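Local coordinates for FMN reductase (NADPH) (Bacillus subtilis, PDB 3N2S), which uses NADPH to reduce flavin, and also nitroaromatic compounds, quinones and azo dyes, working as an FMN-containing homodimer, at residues R85-Q88 against L89-K93; N103-M106 against F107-L111. All blocks are in the same frame, centred on the assembly; numbering follows the deposited sequence.

Interaction 1: residues R85-Q88 against L89-K93; sequences RHQQ and LAEEK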
ATOM      1  N   ARG A  85       5.660  -9.406 -15.548  1.00 15.04           N
ATOM      2  CA  ARG A  85       5.698  -8.425 -16.640  1.00 14.98           C
ATOM      3  C   ARG A  85       7.164  -8.061 -16.948  1.00 18.43           C
ATOM      4  O   ARG A  85       7.574  -8.076 -18.111  1.00 18.72           O
ATOM      5  CB  ARG A  85       4.922  -7.165 -16.203  1.00 16.60           C
ATOM      6  CG  ARG A  85       4.896  -6.007 -17.227  1.00 19.98           C
ATOM      7  CD  ARG A  85       4.068  -4.812 -16.757  1.00 14.97           C
ATOM      8  NE  ARG A  85       2.673  -5.203 -16.514  1.00 15.33           N
ATOM      9  CZ  ARG A  85       2.081  -5.180 -15.321  1.00 25.08           C
ATOM     10  NH1 ARG A  85       2.735  -4.726 -14.255  1.00 10.51           N
ATOM     11  NH2 ARG A  85       0.833  -5.605 -15.185  1.00 14.76           N
ATOM     12  N   HIS A  86       7.949  -7.815 -15.892  1.00 14.09           N
ATOM     13  CA  HIS A  86       9.365  -7.434 -15.923  1.00 14.30           C
ATOM     14  C   HIS A  86      10.228  -8.616 -16.383  1.00 18.03           C
ATOM     15  O   HIS A  86      11.110  -8.435 -17.224  1.00 16.32           O
ATOM     16  CB  HIS A  86       9.777  -6.842 -14.552  1.00 15.05           C
ATOM     17  CG  HIS A  86       8.764  -5.844 -14.060  1.00 18.29           C
ATOM     18  ND1 HIS A  86       7.559  -6.249 -13.484  1.00 20.63           N
ATOM     19  CD2 HIS A  86       8.748  -4.500 -14.186  1.00 20.13           C
ATOM     20  CE1 HIS A  86       6.874  -5.138 -13.254  1.00 19.89           C
ATOM     21  NE2 HIS A  86       7.558  -4.060 -13.649  1.00 20.26           N
ATOM     22  N   GLN A  87       9.927  -9.834 -15.885  1.00 16.45           N
ATOM     23  CA  GLN A  87      10.612 -11.054 -16.331  1.00 16.89           C
ATOM     24  C   GLN A  87      10.425 -11.225 -17.846  1.00 19.64           C
ATOM     25  O   GLN A  87      11.405 -11.420 -18.557  1.00 17.62           O
ATOM     26  CB  GLN A  87      10.045 -12.292 -15.613  1.00 18.01           C
ATOM     27  CG  GLN A  87      10.830 -13.570 -15.933  1.00 28.12           C
ATOM     28  CD  GLN A  87      10.091 -14.843 -15.613  1.00 45.41           C
ATOM     29  OE1 GLN A  87       8.851 -14.907 -15.570  1.00 36.22           O
ATOM     30  NE2 GLN A  87      10.855 -15.907 -15.420  1.00 37.05           N
ATOM     31  N   GLN A  88       9.165 -11.150 -18.332  1.00 17.63           N
ATOM     32  CA  GLN A  88       8.832 -11.326 -19.756  1.00 17.77           C
ATOM     33  C   GLN A  88       9.343 -10.205 -20.674  1.00 23.84           C
ATOM     34  O   GLN A  88       9.776 -10.472 -21.795  1.00 23.93           O
ATOM     35  CB  GLN A  88       7.333 -11.540 -19.946  1.00 18.78           C
ATOM     36  CG  GLN A  88       6.793 -12.876 -19.404  1.00 29.31           C
ATOM     37  CD  GLN A  88       7.345 -14.162 -20.006  1.00 56.19           C
ATOM     38  OE1 GLN A  88       7.345 -15.210 -19.342  1.00 52.60           O
ATOM     39  NE2 GLN A  88       7.745 -14.149 -21.278  1.00 55.72           N
ATOM     40  N   LEU A  89       9.306  -8.961 -20.174  1.00 21.06           N
ATOM     41  CA  LEU A  89       9.802  -7.750 -20.838  1.00 22.21           C
ATOM     42  C   LEU A  89      11.294  -7.989 -21.182  1.00 24.77           C
ATOM     43  O   LEU A  89      11.707  -7.780 -22.322  1.00 24.42           O
ATOM     44  CB  LEU A  89       9.603  -6.581 -19.827  1.00 22.97           C
ATOM     45  CG  LEU A  89      10.280  -5.249 -19.964  1.00 28.74           C
ATOM     46  CD1 LEU A  89       9.545  -4.246 -19.127  1.00 29.36           C
ATOM     47  CD2 LEU A  89      11.718  -5.295 -19.450  1.00 31.82           C
ATOM     48  N   ALA A  90      12.065  -8.501 -20.211  1.00 20.36           N
ATOM     49  CA  ALA A  90      13.493  -8.781 -20.360  1.00 20.75           C
ATOM     50  C   ALA A  90      13.745  -9.939 -21.334  1.00 26.67           C
ATOM     51  O   ALA A  90      14.659  -9.835 -22.163  1.00 26.66           O
ATOM     52  CB  ALA A  90      14.115  -9.068 -19.009  1.00 21.28           C
ATOM     53  N   GLU A  91      12.903 -11.003 -21.287  1.00 22.91           N
ATOM     54  CA  GLU A  91      13.011 -12.151 -22.205  1.00 22.78           C
ATOM     55  C   GLU A  91      12.833 -11.731 -23.664  1.00 30.43           C
ATOM     56  O   GLU A  91      13.465 -12.311 -24.548  1.00 32.49           O
ATOM     57  CB  GLU A  91      12.031 -13.276 -21.836  1.00 23.52           C
ATOM     58  CG  GLU A  91      12.445 -14.077 -20.611  1.00 28.22           C
ATOM     59  CD  GLU A  91      11.420 -15.085 -20.119  1.00 39.23           C
ATOM     60  OE1 GLU A  91      10.573 -15.528 -20.929  1.00 27.25           O
ATOM     61  OE2 GLU A  91      11.483 -15.457 -18.927  1.00 28.63           O
ATOM     62  N   GLU A  92      11.998 -10.710 -23.912  1.00 28.50           N
ATOM     63  CA  GLU A  92      11.761 -10.138 -25.238  1.00 29.08           C
ATOM     64  C   GLU A  92      13.041  -9.505 -25.804  1.00 34.41           C
ATOM     65  O   GLU A  92      13.217  -9.458 -27.020  1.00 34.10           O
ATOM     66  CB  GLU A  92      10.653  -9.075 -25.176  1.00 30.46           C
ATOM     67  CG  GLU A  92       9.244  -9.639 -25.257  1.00 41.75           C
ATOM     68  CD  GLU A  92       9.004 -10.625 -26.385  1.00 60.23           C
ATOM     69  OE1 GLU A  92       9.298 -10.281 -27.554  1.00 49.89           O
ATOM     70  OE2 GLU A  92       8.550 -11.756 -26.098  1.00 51.83           O
ATOM     71  N   LYS A  93      13.926  -9.029 -24.910  1.00 30.85           N
ATOM     72  CA  LYS A  93      15.203  -8.396 -25.239  1.00 30.58           C
ATOM     73  C   LYS A  93      16.369  -9.379 -25.111  1.00 35.54           C
ATOM     74  O   LYS A  93      17.531  -8.976 -25.141  1.00 37.22           O
ATOM     75  CB  LYS A  93      15.412  -7.132 -24.371  1.00 32.72           C
ATOM     76  CG  LYS A  93      14.279  -6.097 -24.441  1.00 44.51           C
ATOM     77  CD  LYS A  93      14.207  -5.363 -25.784  1.00 54.92           C
ATOM     78  CE  LYS A  93      12.978  -4.494 -25.911  1.00 66.80           C
ATOM     79  NZ  LYS A  93      11.751  -5.292 -26.190  1.00 75.16           N
TER
HETATM   80  O   HOH W   1       8.459 -12.259 -23.244  1.00 26.16           O

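Interaction 2: residues N103-M106 against F107-L111; sequences NTEM and FMVSL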
ATOM      1  N   ASN A 103      14.451 -10.686  -4.515  1.00 15.39           N
ATOM      2  CA  ASN A 103      14.913 -10.281  -3.198  1.00 14.75           C
ATOM      3  C   ASN A 103      13.811  -9.602  -2.368  1.00 17.06           C
ATOM      4  O   ASN A 103      12.704  -9.390  -2.871  1.00 15.90           O
ATOM      5  CB  ASN A 103      16.187  -9.412  -3.305  1.00 17.25           C
ATOM      6  CG  ASN A 103      16.037  -8.091  -4.029  1.00 30.55           C
ATOM      7  OD1 ASN A 103      14.934  -7.613  -4.331  1.00 21.41           O
ATOM      8  ND2 ASN A 103      17.165  -7.439  -4.269  1.00 24.08           N
ATOM      9  N   THR A 104      14.130  -9.247  -1.115  1.00 13.63           N
ATOM     10  CA  THR A 104      13.205  -8.588  -0.193  1.00 12.94           C
ATOM     11  C   THR A 104      12.842  -7.201  -0.711  1.00 14.77           C
ATOM     12  O   THR A 104      11.669  -6.824  -0.649  1.00 12.97           O
ATOM     13  CB  THR A 104      13.782  -8.600   1.248  1.00 18.83           C
ATOM     14  OG1 THR A 104      13.930  -9.970   1.654  1.00 17.78           O
ATOM     15  CG2 THR A 104      12.907  -7.808   2.270  1.00 14.59           C
ATOM     16  N   GLU A 105      13.834  -6.460  -1.240  1.00 10.49           N
ATOM     17  CA  GLU A 105      13.610  -5.122  -1.798  1.00 10.93           C
ATOM     18  C   GLU A 105      12.499  -5.128  -2.869  1.00 14.20           C
ATOM     19  O   GLU A 105      11.557  -4.356  -2.761  1.00 12.60           O
ATOM     20  CB  GLU A 105      14.918  -4.497  -2.355  1.00 11.56           C
ATOM     21  CG  GLU A 105      14.699  -3.177  -3.099  1.00 14.93           C
ATOM     22  CD  GLU A 105      14.110  -1.973  -2.364  1.00 20.77           C
ATOM     23  OE1 GLU A 105      13.931  -2.015  -1.126  1.00 21.05           O
ATOM     24  OE2 GLU A 105      13.878  -0.945  -3.037  1.00 18.70           O
HETATM   25  N   MSE A 106      12.582  -6.030  -3.855  1.00 11.35           N
HETATM   26  CA  MSE A 106      11.581  -6.097  -4.935  1.00 12.46           C
HETATM   27  C   MSE A 106      10.218  -6.570  -4.407  1.00 14.98           C
HETATM   28  O   MSE A 106       9.192  -6.188  -4.956  1.00 12.95           O
HETATM   29  CB  MSE A 106      12.034  -6.994  -6.102  1.00 17.00           C
HETATM   30  CG  MSE A 106      13.155  -6.387  -6.945  1.00 27.13           C
HETATM   31 SE   MSE A 106      12.791  -4.538  -7.466  1.00 38.94          SE
HETATM   32  CE  MSE A 106      14.436  -3.772  -6.742  1.00 36.54           C
ATOM     33  N   PHE A 107      10.220  -7.386  -3.331  1.00 14.48           N
ATOM     34  CA  PHE A 107       8.977  -7.851  -2.708  1.00 13.04           C
ATOM     35  C   PHE A 107       8.283  -6.649  -2.033  1.00 14.28           C
ATOM     36  O   PHE A 107       7.081  -6.447  -2.192  1.00 11.95           O
ATOM     37  CB  PHE A 107       9.277  -8.974  -1.715  1.00 15.21           C
ATOM     38  CG  PHE A 107       8.091  -9.500  -0.936  1.00 16.86           C
ATOM     39  CD1 PHE A 107       7.034 -10.129  -1.588  1.00 19.30           C
ATOM     40  CD2 PHE A 107       8.085  -9.468   0.452  1.00 19.25           C
ATOM     41  CE1 PHE A 107       5.984 -10.700  -0.864  1.00 19.85           C
ATOM     42  CE2 PHE A 107       7.028 -10.021   1.174  1.00 22.06           C
ATOM     43  CZ  PHE A 107       5.977 -10.619   0.509  1.00 20.22           C
HETATM   44  N   MSE A 108       9.060  -5.810  -1.364  1.00 11.27           N
HETATM   45  CA  MSE A 108       8.520  -4.595  -0.741  1.00 12.50           C
HETATM   46  C   MSE A 108       8.000  -3.625  -1.812  1.00 14.64           C
HETATM   47  O   MSE A 108       6.888  -3.098  -1.692  1.00 10.73           O
HETATM   48  CB  MSE A 108       9.598  -3.927   0.129  1.00 14.95           C
HETATM   49  CG  MSE A 108      10.015  -4.785   1.295  1.00 22.13           C
HETATM   50 SE   MSE A 108      11.368  -3.903   2.400  1.00 31.33          SE
HETATM   51  CE  MSE A 108      10.258  -2.685   3.243  1.00 26.37           C
ATOM     52  N   VAL A 109       8.767  -3.462  -2.896  1.00 12.72           N
ATOM     53  CA  VAL A 109       8.398  -2.578  -4.004  1.00 12.59           C
ATOM     54  C   VAL A 109       7.045  -2.977  -4.593  1.00 13.63           C
ATOM     55  O   VAL A 109       6.149  -2.121  -4.736  1.00 11.41           O
ATOM     56  CB  VAL A 109       9.538  -2.494  -5.075  1.00 15.30           C
ATOM     57  CG1 VAL A 109       9.009  -2.004  -6.421  1.00 14.82           C
ATOM     58  CG2 VAL A 109      10.685  -1.594  -4.576  1.00 14.41           C
ATOM     59  N   SER A 110       6.890  -4.261  -4.918  1.00  9.96           N
ATOM     60  CA  SER A 110       5.656  -4.743  -5.553  1.00 11.53           C
ATOM     61  C   SER A 110       4.432  -4.694  -4.630  1.00 14.44           C
ATOM     62  O   SER A 110       3.358  -4.314  -5.098  1.00 14.69           O
ATOM     63  CB  SER A 110       5.859  -6.134  -6.163  1.00 16.74           C
ATOM     64  OG  SER A 110       6.242  -7.082  -5.180  1.00 27.32           O
ATOM     65  N   LEU A 111       4.600  -5.011  -3.323  1.00 12.23           N
ATOM     66  CA  LEU A 111       3.507  -4.938  -2.350  1.00 12.09           C
ATOM     67  C   LEU A 111       3.026  -3.497  -2.171  1.00 13.25           C
ATOM     68  O   LEU A 111       1.821  -3.248  -2.175  1.00 10.70           O
ATOM     69  CB  LEU A 111       3.935  -5.512  -0.991  1.00 13.50           C
ATOM     70  CG  LEU A 111       3.472  -6.949  -0.700  1.00 20.88           C
ATOM     71  CD1 LEU A 111       4.112  -7.932  -1.670  1.00 21.96           C
ATOM     72  CD2 LEU A 111       3.823  -7.339   0.715  1.00 26.94           C
TER

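Interaction 1: residues R85-Q88 against L89-K93
With CG of Glu-91 anti to its carbonyl carbon (chi1 -75°) and the chain extended beyond it, the carboxylate reaches back along the helix and comes beside two amides, OE2 toward Gln-87 and OE1 toward Gln-88. Gln-87 runs alongside it, pointing the same way, and its NE2 stays 3.6 Å from OE2 of Glu-91; that nitrogen also makes a weak hydrogen bond to Ser-98. Gln-88 bends at chi2 (-61°) and crosses the acid at a slant, bringing its NE2 to 3.2 Å from OE1 of Glu-91 with the amide turned 71° from the carboxylate plane. Replacing Glu-91 by alanine would probably open a gap beside both amides and leave the NE2 of Gln-88 to the water alone among the partners described here. That water accepts from NE2 of Gln-88 at 2.8 Å and donates to O of Gln-88 and to OE2 of Glu-92. The carbonyl O of Gln-88 thus takes two donors, the water and, at 3.1 Å, N of Glu-92. OE1 of Glu-92 forms a salt bridge with Arg-195 of the second subunit, while Leu-89 packs on Trp-221 of that subunit. Contacts at i to i+3 and i to i+4 are those of alpha-helical turns, here the closing turns of helix 84-92 at the dimer interface of a nitroreductase-family fold.

Interaction 2: residues N103-M106 against F107-L111
Val-109 lays its CG2 methyl against the preceding turn, 3.4 Å from the carbonyl O of Glu-105 and 3.6 Å from OE2 of the same residue. The acid can meet it because its chain bends at chi2 (61°), which brings the end of the side chain nearer Val-109. OE2 of Glu-105 is also gripped from the second subunit, by salt bridges to Arg-234 and Arg-139, so the carboxylate has positive charge close by and is likely to stay ionised although buried. This is the tightly packed part of the contact, and the adjacent pair continues it: O of Met-106 accepts from N of Ser-110 at 3.0 Å. The hydroxyl OG of Ser-110, placed by chi1 of 60° beside the helix carbonyls, lies near both O of Met-106 and O of Phe-107, and its one proton may go to either.

The looser part is on the flank of Thr-104. Its CG2 and the SE of Met-108, a selenomethionine, cross at 4.2 Å, a wider gap, although CG of Met-108 still comes to 3.3 Å from O of Thr-104. Neither side faces solvent: OG1 of Thr-104 is hydrogen-bonded to Asn-247, and Met-108 packs on Leu-158 of the second subunit. CB of Phe-107 touches O of Thr-104, while its ring leads off from the preceding turn and the side chain packs on Leu-156 and Phe-246.

At the start, OD1 of Asn-103 accepts from N of Met-106 at 2.9 Å. That is the classic asparagine N-cap, here opening helix 104-127, whose later residues Ile-112 and Leu-116 line an FMN pocket of the nitroreductase fold.

Interactions 1 and 2 sit on consecutive helices, 84-92 and 104-127, and both meet the second subunit, but they do not touch: their centres lie 18 Å apart and their nearest atoms about 7 Å. Interaction 1 belongs to the closing turns of its helix, 28 Å from the centre of the chain and only partly buried, and its chemistry is that of amides, carboxylates and a bridging water. Interaction 2, at the opening of its helix and 16 Å from that centre, is buried throughout; its side-chain contacts are largely apolar, with an asparagine cap at the start, and its single acid meets arginines of the second subunit. It also lies nearer to bound FMN.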